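Local structure of toluene, o-xylene monooxygenase oxygenase subunit (Pseudomonas stutzeri, 2INC) at residues 81-86 / 251-256. The protein probably serves, as a non-catalytic helical subunit related to the ferritin-like hydroxylases, in the oxygenase component of a monooxygenase that hydroxylates toluene and o-xylene. Sequence-based numbering, arbitrary orientation.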
loop_
_atom_site.group_PDB
_atom_site.type_symbol
_atom_site.label_atom_id
_atom_site.label_comp_id
_atom_site.label_asym_id
_atom_site.label_seq_id
_atom_site.Cartn_x
_atom_site.Cartn_y
_atom_site.Cartn_z
ATOM N N LEU B 81 -3.343 -12.357 -4.320
ATOM C CA LEU B 81 -4.510 -12.003 -3.519
ATOM C C LEU B 81 -5.415 -13.219 -3.275
ATOM O O LEU B 81 -5.854 -13.472 -2.148
ATOM C CB LEU B 81 -5.351 -10.905 -4.175
ATOM C CG LEU B 81 -4.843 -9.484 -3.983
ATOM C CD1 LEU B 81 -5.657 -8.550 -4.906
ATOM C CD2 LEU B 81 -5.014 -9.067 -2.510
ATOM N N LEU B 82 -5.680 -13.967 -4.331
ATOM C CA LEU B 82 -6.606 -15.092 -4.282
ATOM C C LEU B 82 -6.016 -16.144 -3.375
ATOM O O LEU B 82 -6.683 -16.668 -2.468
ATOM C CB LEU B 82 -6.759 -15.669 -5.692
ATOM C CG LEU B 82 -7.889 -16.646 -6.080
ATOM C CD1 LEU B 82 -7.369 -17.640 -7.082
ATOM C CD2 LEU B 82 -8.575 -17.346 -5.002
ATOM N N GLN B 83 -4.754 -16.467 -3.623
ATOM C CA GLN B 83 -4.138 -17.573 -2.890
ATOM C C GLN B 83 -3.719 -17.263 -1.461
ATOM O O GLN B 83 -3.667 -18.163 -0.621
ATOM C CB GLN B 83 -2.984 -18.173 -3.671
ATOM C CG GLN B 83 -3.399 -18.810 -4.971
ATOM C CD GLN B 83 -4.317 -20.004 -4.807
ATOM O OE1 GLN B 83 -5.483 -19.858 -4.467
ATOM N NE2 GLN B 83 -3.818 -21.193 -5.129
ATOM N N ASP B 84 -3.430 -16.002 -1.160
ATOM C CA ASP B 84 -3.294 -15.632 0.233
ATOM C C ASP B 84 -4.632 -15.819 0.974
ATOM O O ASP B 84 -4.634 -16.253 2.108
ATOM C CB ASP B 84 -2.780 -14.202 0.361
ATOM C CG ASP B 84 -2.454 -13.837 1.761
ATOM O OD1 ASP B 84 -1.546 -14.476 2.382
ATOM O OD2 ASP B 84 -3.077 -12.877 2.227
ATOM N N GLY B 85 -5.781 -15.519 0.353
ATOM C CA GLY B 85 -7.070 -15.840 1.045
ATOM C C GLY B 85 -7.242 -17.341 1.287
ATOM O O GLY B 85 -7.502 -17.792 2.406
ATOM N N GLN B 86 -7.035 -18.138 0.252
ATOM C CA GLN B 86 -7.122 -19.603 0.346
ATOM C C GLN B 86 -6.117 -20.201 1.316
ATOM O O GLN B 86 -6.438 -21.197 1.996
ATOM C CB GLN B 86 -6.940 -20.208 -1.055
ATOM C CG GLN B 86 -8.131 -19.852 -1.972
ATOM C CD GLN B 86 -9.454 -20.440 -1.451
ATOM O OE1 GLN B 86 -9.553 -21.649 -1.202
ATOM N NE2 GLN B 86 -10.467 -19.586 -1.287
ATOM N N LYS B 251 -8.831 -28.989 -4.735
ATOM C CA LYS B 251 -9.643 -29.176 -5.919
ATOM C C LYS B 251 -10.070 -27.839 -6.546
ATOM O O LYS B 251 -10.355 -27.788 -7.723
ATOM C CB LYS B 251 -10.875 -30.026 -5.578
ATOM C CG LYS B 251 -11.584 -30.585 -6.798
ATOM C CD LYS B 251 -11.200 -32.030 -7.037
ATOM C CE LYS B 251 -11.624 -32.490 -8.430
ATOM N NZ LYS B 251 -12.938 -33.206 -8.431
ATOM N N ARG B 252 -10.172 -26.775 -5.751
ATOM C CA ARG B 252 -10.507 -25.454 -6.285
ATOM C C ARG B 252 -9.414 -25.006 -7.282
ATOM O O ARG B 252 -9.718 -24.396 -8.313
ATOM C CB ARG B 252 -10.589 -24.435 -5.163
ATOM C CG ARG B 252 -11.809 -24.643 -4.214
ATOM C CD ARG B 252 -11.798 -23.644 -3.014
ATOM N NE ARG B 252 -12.092 -22.258 -3.404
ATOM C CZ ARG B 252 -13.323 -21.726 -3.432
ATOM N NH1 ARG B 252 -14.405 -22.443 -3.130
ATOM N NH2 ARG B 252 -13.479 -20.463 -3.774
ATOM N N ASP B 253 -8.155 -25.307 -6.960
ATOM C CA ASP B 253 -7.047 -25.033 -7.906
ATOM C C ASP B 253 -7.226 -25.912 -9.149
ATOM O O ASP B 253 -7.161 -25.444 -10.310
ATOM C CB ASP B 253 -5.673 -25.352 -7.270
ATOM C CG ASP B 253 -5.329 -24.435 -6.116
ATOM O OD1 ASP B 253 -5.920 -23.338 -5.983
ATOM O OD2 ASP B 253 -4.445 -24.794 -5.314
ATOM N N ALA B 254 -7.510 -27.194 -8.914
ATOM C CA ALA B 254 -7.641 -28.118 -10.042
ATOM C C ALA B 254 -8.759 -27.665 -10.997
ATOM O O ALA B 254 -8.614 -27.757 -12.207
ATOM C CB ALA B 254 -7.909 -29.524 -9.537
ATOM N N GLU B 255 -9.876 -27.217 -10.436
ATOM C CA GLU B 255 -10.969 -26.692 -11.267
ATOM C C GLU B 255 -10.512 -25.500 -12.109
ATOM O O GLU B 255 -10.880 -25.409 -13.257
ATOM C CB GLU B 255 -12.158 -26.316 -10.387
ATOM C CG GLU B 255 -12.958 -27.532 -9.876
ATOM C CD GLU B 255 -13.643 -27.246 -8.483
ATOM O OE1 GLU B 255 -13.944 -26.059 -8.140
ATOM O OE2 GLU B 255 -13.885 -28.216 -7.727
ATOM N N ARG B 256 -9.701 -24.616 -11.538
ATOM C CA ARG B 256 -9.094 -23.511 -12.303
ATOM C C ARG B 256 -8.226 -23.971 -13.493
ATOM O O ARG B 256 -8.334 -23.448 -14.608
ATOM C CB ARG B 256 -8.277 -22.604 -11.383
ATOM C CG ARG B 256 -7.828 -21.330 -12.066
ATOM C CD ARG B 256 -7.344 -20.273 -11.082
ATOM N NE ARG B 256 -6.287 -20.782 -10.175
ATOM C CZ ARG B 256 -6.529 -21.074 -8.910
ATOM N NH1 ARG B 256 -5.587 -21.537 -8.093
ATOM N NH2 ARG B 256 -7.749 -20.914 -8.452
HETATM O O HOH W 1 -7.659 -21.450 -5.343
#
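Bent at chi2 (-64°), the Q83 side chain brings its amide tip to tip with the carboxylate of D253, while R256, with CG anti to the backbone N (chi1 -170°) and a turn at chi3, folds its guanidinium back to the same acid. Q83 NE2 donates to D253 OD1 at 3.1 Å, and R256 NH1 makes a salt bridge to that oxygen at 2.8 Å; both donors arrive from one face of the carboxylate. A water oxygen 2.6 Å from D253 OD1 donates to it and to Q83 OE1 and accepts from R256 NH2, closing a polar network between segments 81-86 and 251-256, whose axes come within 12.6 Å. L82 CD1 rests over a face of the R256 guanidinium, 3.6 Å from NH2. Beside this network, Q86 crosses R252 at about a right angle, their amide and guanidinium planes nearly parallel, but Q86 OE1, 3.4 Å from R252 NE, is poorly angled for a hydrogen bond. D253 OD2 forms a salt bridge with R157 and accepts from W158 NE1, and D154 forms one with R256 NH1; R157 also packs on Q83 and Q86. Helix 142-172 thus meets both roughly antiparallel segments, on helices 76-99 and 241-268 of the all-helical, ferritin-like fold.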